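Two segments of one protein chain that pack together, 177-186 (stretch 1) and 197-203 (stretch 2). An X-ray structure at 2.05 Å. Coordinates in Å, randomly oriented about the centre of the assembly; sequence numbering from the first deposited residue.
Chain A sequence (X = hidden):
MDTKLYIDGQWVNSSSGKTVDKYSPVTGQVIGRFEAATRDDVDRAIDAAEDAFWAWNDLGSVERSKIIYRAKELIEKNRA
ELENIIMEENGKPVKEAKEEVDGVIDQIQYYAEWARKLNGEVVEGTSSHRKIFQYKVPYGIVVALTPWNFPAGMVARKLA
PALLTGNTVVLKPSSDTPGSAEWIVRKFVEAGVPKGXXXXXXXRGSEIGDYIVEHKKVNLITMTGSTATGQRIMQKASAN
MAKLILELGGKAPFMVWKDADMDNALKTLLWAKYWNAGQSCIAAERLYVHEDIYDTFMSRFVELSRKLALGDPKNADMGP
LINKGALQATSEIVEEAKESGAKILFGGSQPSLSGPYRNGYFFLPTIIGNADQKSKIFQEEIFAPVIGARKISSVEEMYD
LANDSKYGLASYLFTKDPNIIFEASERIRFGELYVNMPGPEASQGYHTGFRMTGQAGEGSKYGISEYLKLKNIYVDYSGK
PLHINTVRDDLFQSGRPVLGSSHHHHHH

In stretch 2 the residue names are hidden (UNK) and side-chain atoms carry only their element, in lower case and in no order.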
ATOM      1  N   THR A 177      22.333 -28.274  15.085  1.00 32.86           N
ATOM      2  CA  THR A 177      23.132 -27.193  14.513  1.00 32.64           C
ATOM      3  C   THR A 177      23.239 -25.967  15.444  1.00 32.75           C
ATOM      4  O   THR A 177      23.017 -24.842  15.005  1.00 32.15           O
ATOM      5  CB  THR A 177      22.593 -26.700  13.142  1.00 32.15           C
ATOM      6  OG1 THR A 177      21.259 -26.187  13.297  1.00 31.68           O
ATOM      7  CG2 THR A 177      22.601 -27.779  12.087  1.00 32.10           C
ATOM      8  N   PRO A 178      23.695 -26.171  16.699  1.00 33.03           N
ATOM      9  CA  PRO A 178      23.868 -25.021  17.552  1.00 33.30           C
ATOM     10  C   PRO A 178      24.930 -23.970  17.094  1.00 33.47           C
ATOM     11  O   PRO A 178      24.777 -22.794  17.408  1.00 33.51           O
ATOM     12  CB  PRO A 178      24.295 -25.659  18.871  1.00 34.00           C
ATOM     13  CG  PRO A 178      25.045 -26.892  18.490  1.00 34.21           C
ATOM     14  CD  PRO A 178      24.138 -27.405  17.368  1.00 33.70           C
ATOM     15  N   GLY A 179      25.995 -24.409  16.410  1.00 33.74           N
ATOM     16  CA  GLY A 179      27.241 -23.627  16.216  1.00 34.00           C
ATOM     17  C   GLY A 179      27.004 -22.410  15.291  1.00 33.47           C
ATOM     18  O   GLY A 179      27.474 -21.287  15.545  1.00 33.26           O
ATOM     19  N   SER A 180      26.285 -22.632  14.214  1.00 32.97           N
ATOM     20  CA  SER A 180      26.119 -21.551  13.244  1.00 33.00           C
ATOM     21  C   SER A 180      25.237 -20.444  13.855  1.00 32.37           C
ATOM     22  O   SER A 180      25.494 -19.254  13.677  1.00 32.37           O
ATOM     23  CB  SER A 180      25.635 -22.104  11.891  1.00 33.08           C
ATOM     24  OG  SER A 180      24.416 -22.789  12.043  1.00 33.51           O
ATOM     25  N   ALA A 181      24.267 -20.838  14.669  1.00 31.91           N
ATOM     26  CA  ALA A 181      23.379 -19.873  15.300  1.00 31.65           C
ATOM     27  C   ALA A 181      24.174 -19.041  16.316  1.00 32.18           C
ATOM     28  O   ALA A 181      24.061 -17.832  16.378  1.00 31.78           O
ATOM     29  CB  ALA A 181      22.244 -20.589  15.979  1.00 31.33           C
ATOM     30  N   GLU A 182      24.976 -19.734  17.114  1.00 32.92           N
ATOM     31  CA  GLU A 182      25.757 -19.081  18.146  1.00 33.74           C
ATOM     32  C   GLU A 182      26.659 -18.089  17.512  1.00 33.51           C
ATOM     33  O   GLU A 182      26.873 -17.040  18.057  1.00 33.51           O
ATOM     34  CB  GLU A 182      26.645 -20.057  18.911  1.00 35.28           C
ATOM     35  CG  GLU A 182      27.175 -19.435  20.198  1.00 36.71           C
ATOM     36  CD  GLU A 182      28.510 -19.927  20.615  1.00 38.63           C
ATOM     37  OE1 GLU A 182      29.382 -20.083  19.719  1.00 39.79           O
ATOM     38  OE2 GLU A 182      28.694 -20.152  21.855  1.00 39.79           O
ATOM     39  N   TRP A 183      27.272 -18.473  16.406  1.00 33.26           N
ATOM     40  CA  TRP A 183      28.231 -17.591  15.742  1.00 33.57           C
ATOM     41  C   TRP A 183      27.549 -16.271  15.216  1.00 32.99           C
ATOM     42  O   TRP A 183      28.074 -15.148  15.410  1.00 33.30           O
ATOM     43  CB  TRP A 183      28.958 -18.356  14.653  1.00 33.65           C
ATOM     44  CG  TRP A 183      30.036 -17.618  13.951  1.00 34.15           C
ATOM     45  CD1 TRP A 183      31.356 -17.688  14.221  1.00 34.72           C
ATOM     46  CD2 TRP A 183      29.893 -16.676  12.834  1.00 33.96           C
ATOM     47  NE1 TRP A 183      32.060 -16.880  13.354  1.00 34.99           N
ATOM     48  CE2 TRP A 183      31.196 -16.279  12.471  1.00 34.72           C
ATOM     49  CE3 TRP A 183      28.818 -16.188  12.108  1.00 33.66           C
ATOM     50  CZ2 TRP A 183      31.446 -15.362  11.440  1.00 34.86           C
ATOM     51  CZ3 TRP A 183      29.049 -15.273  11.037  1.00 33.76           C
ATOM     52  CH2 TRP A 183      30.359 -14.871  10.730  1.00 34.35           C
ATOM     53  N   ILE A 184      26.367 -16.416  14.650  1.00 32.18           N
ATOM     54  CA  ILE A 184      25.590 -15.271  14.178  1.00 31.79           C
ATOM     55  C   ILE A 184      25.198 -14.372  15.322  1.00 32.05           C
ATOM     56  O   ILE A 184      25.412 -13.170  15.240  1.00 32.25           O
ATOM     57  CB  ILE A 184      24.345 -15.730  13.381  1.00 31.03           C
ATOM     58  CG1 ILE A 184      24.820 -16.317  12.058  1.00 30.98           C
ATOM     59  CG2 ILE A 184      23.403 -14.565  13.105  1.00 30.70           C
ATOM     60  CD1 ILE A 184      23.814 -17.187  11.375  1.00 30.51           C
ATOM     61  N   VAL A 185      24.693 -14.972  16.396  1.00 32.24           N
ATOM     62  CA  VAL A 185      24.324 -14.268  17.611  1.00 32.67           C
ATOM     63  C   VAL A 185      25.483 -13.431  18.150  1.00 33.83           C
ATOM     64  O   VAL A 185      25.285 -12.274  18.540  1.00 33.84           O
ATOM     65  CB  VAL A 185      23.803 -15.246  18.704  1.00 32.63           C
ATOM     66  CG1 VAL A 185      23.691 -14.569  20.067  1.00 32.99           C
ATOM     67  CG2 VAL A 185      22.424 -15.806  18.292  1.00 31.91           C
ATOM     68  N   ARG A 186      26.668 -14.031  18.179  1.00 34.77           N
ATOM     69  CA  ARG A 186      27.879 -13.356  18.669  1.00 36.10           C
ATOM     70  C   ARG A 186      28.163 -12.146  17.764  1.00 35.98           C
ATOM     71  O   ARG A 186      28.457 -11.080  18.283  1.00 36.29           O
ATOM     72  CB  ARG A 186      29.064 -14.327  18.763  1.00 37.31           C
ATOM     73  CG  ARG A 186      30.377 -13.760  19.361  1.00 38.89           C
ATOM     74  CD  ARG A 186      31.418 -14.856  19.607  1.00 40.08           C
ATOM     75  NE  ARG A 186      31.029 -15.786  20.689  1.00 40.82           N
ATOM     76  CZ  ARG A 186      31.229 -15.603  22.013  1.00 41.84           C
ATOM     77  NH1 ARG A 186      31.837 -14.515  22.507  1.00 42.77           N
ATOM     78  NH2 ARG A 186      30.814 -16.544  22.882  1.00 41.96           N
ATOM     79  N   UNK A 197      18.071  -7.703  24.552  1.00 34.60           N
ATOM     80  CA  UNK A 197      17.364  -7.590  23.270  1.00 33.54           C
ATOM     81  C   UNK A 197      17.418  -8.902  22.505  1.00 32.82           C
ATOM     82  O   UNK A 197      16.470  -9.241  21.812  1.00 32.33           O
ATOM     83  c   UNK A 197      17.895  -6.426  22.420  1.00 33.49           C
ATOM     84  c   UNK A 197      17.259  -6.402  21.002  1.00 32.76           C
ATOM     85  c   UNK A 197      17.586  -5.137  23.128  1.00 33.84           C
ATOM     86  N   UNK A 198      18.528  -9.613  22.624  1.00 32.89           N
ATOM     87  CA  UNK A 198      18.751 -10.858  21.933  1.00 32.42           C
ATOM     88  C   UNK A 198      19.290 -11.894  22.915  1.00 32.74           C
ATOM     89  O   UNK A 198      20.339 -11.687  23.491  1.00 33.68           O
ATOM     90  c   UNK A 198      18.843 -12.531  19.385  1.00 31.42           C
ATOM     91  c   UNK A 198      19.774 -10.672  20.808  1.00 32.39           C
ATOM     92  c   UNK A 198      20.096 -11.934  19.986  1.00 32.06           C
ATOM     93  c   UNK A 198      21.070 -11.595  18.884  1.00 32.15           C
ATOM     94  N   UNK A 199      18.581 -13.005  23.063  1.00 32.24           N
ATOM     95  CA  UNK A 199      18.989 -14.100  23.954  1.00 32.52           C
ATOM     96  C   UNK A 199      19.033 -15.407  23.165  1.00 32.05           C
ATOM     97  O   UNK A 199      18.201 -15.634  22.284  1.00 30.93           O
ATOM     98  c   UNK A 199      17.866 -12.905  25.878  1.00 33.10           C
ATOM     99  c   UNK A 199      18.046 -14.223  25.146  1.00 32.67           C
ATOM    100  o   UNK A 199      18.596 -12.614  26.851  1.00 34.16           O
ATOM    101  n   UNK A 199      16.959 -12.087  25.410  1.00 32.47           N
ATOM    102  N   UNK A 200      19.965 -16.290  23.569  1.00 32.33           N
ATOM    103  CA  UNK A 200      20.316 -17.505  22.854  1.00 32.29           C
ATOM    104  C   UNK A 200      20.250 -18.652  23.835  1.00 33.02           C
ATOM    105  O   UNK A 200      20.999 -18.679  24.838  1.00 33.22           O
ATOM    106  c   UNK A 200      22.082 -19.980  19.528  1.00 31.83           C
ATOM    107  c   UNK A 200      23.659 -20.512  21.223  1.00 33.09           C
ATOM    108  c   UNK A 200      23.076 -20.796  19.992  1.00 32.40           C
ATOM    109  c   UNK A 200      21.734 -17.386  22.296  1.00 32.66           C
ATOM    110  c   UNK A 200      22.199 -18.583  21.495  1.00 32.58           C
ATOM    111  c   UNK A 200      23.203 -19.403  21.971  1.00 33.18           C
ATOM    112  c   UNK A 200      21.620 -18.900  20.278  1.00 31.85           C
ATOM    113  N   UNK A 201      19.351 -19.579  23.542  1.00 33.06           N
ATOM    114  CA  UNK A 201      19.052 -20.712  24.399  1.00 34.08           C
ATOM    115  C   UNK A 201      19.127 -21.980  23.543  1.00 33.96           C
ATOM    116  O   UNK A 201      18.398 -22.113  22.523  1.00 32.97           O
ATOM    117  c   UNK A 201      17.630 -20.589  24.967  1.00 34.64           C
ATOM    118  c   UNK A 201      18.265 -19.941  27.343  1.00 36.47           C
ATOM    119  c   UNK A 201      17.575 -19.537  26.058  1.00 35.42           C
ATOM    120  c   UNK A 201      17.147 -21.922  25.536  1.00 35.41           C
ATOM    121  N   UNK A 202      19.964 -22.922  23.957  1.00 34.38           N
ATOM    122  CA  UNK A 202      20.066 -24.210  23.310  1.00 34.61           C
ATOM    123  C   UNK A 202      19.522 -25.243  24.311  1.00 35.48           C
ATOM    124  O   UNK A 202      19.533 -25.029  25.528  1.00 35.55           O
ATOM    125  o   UNK A 202      22.406 -24.568  24.075  1.00 35.39           O
ATOM    126  c   UNK A 202      22.098 -23.663  21.803  1.00 34.70           C
ATOM    127  c   UNK A 202      21.544 -24.601  22.928  1.00 35.03           C
ATOM    128  N   UNK A 203      19.068 -26.359  23.766  1.00 35.91           N
ATOM    129  CA  UNK A 203      18.491 -27.451  24.519  1.00 37.00           C
ATOM    130  C   UNK A 203      17.463 -28.126  23.647  1.00 37.49           C
ATOM    131  O   UNK A 203      16.884 -27.482  22.713  1.00 37.25           O
TER

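Position 197 carries three side-chain carbons, one bonded to CA and bearing the other two. That fork at the first carbon, with no heteroatom, is valine. Its side chain is out of reach of stretch 1, so the assignment rests on connectivity alone: Val 197.

Position 198 has four carbons, forked at the second, which is the leucine pattern. Its CA-to-CB bond points toward the helix, and one terminal methyl lies against Val 185. Named as Leu 198, it places CD2 4.1 Å from Val 185 CG1, an apolar contact; chi1 is t and chi2 p.

At position 199 there are two carbons, the second carrying one oxygen and one nitrogen. A carboxamide directly on CB defines asparagine. The CA-to-CB bond points away from stretch 1, as expected for the residue between two inward neighbours on a strand, and Asn 199 finds its hydrogen-bonding partners outside this contact.

Position 200 shows one carbon followed by a ring of six carbons, with no oxygen on the ring; this is phenylalanine. The ring reaches three successive levels of the helix. Phe 200 CE1 is 3.6 Å from Ala 181 CB, which lies near the ring plane at its edge, as does Pro 178 O, 3.7 Å from Phe 200 CZ. Over one face sits Glu 182 CA, 4.1 Å from the centroid of the Phe 200 ring and 28° off its normal, a CH-pi arrangement. Val 185 CG2 approaches Phe 200 CD1 at 3.8 Å.

Position 201 has four carbons, forked at the first, with one arm two carbons long: isoleucine. The side chain of Ile 201 makes no contact with stretch 1.

Position 202 bears one carbon carrying an oxygen and a carbon, hence threonine. The methyl of Thr 202, CG2, stands 4.2 Å from Pro 178 CB, while OG1 is hydrogen-bonded elsewhere in the structure.

Position 203 has no side-chain atoms. Its phi/psi of 149/156 would jam a CB against the preceding carbonyl oxygen, so the backbone itself calls for glycine, Gly 203.

The contact is van der Waals packing, largely apolar, of side chains against side chains and helix backbone, with no cross-stretch hydrogen bonds. Helix 178-186 and strand 198-200 run nearly antiparallel, at 153°, with axes 9.6 Å apart at closest approach. Consequently Thr 202 meets Pro 178, early in stretch 1, whereas Leu 198 meets Val 185 further along. Phe 200 lies between and supplies 106 Å² of the 299 Å² buried in total; Val 185, with 69 Å² covered, the largest area on stretch 1, touches both Leu 198 and Phe 200.

Stretch 2 (197-203) VLNFITG
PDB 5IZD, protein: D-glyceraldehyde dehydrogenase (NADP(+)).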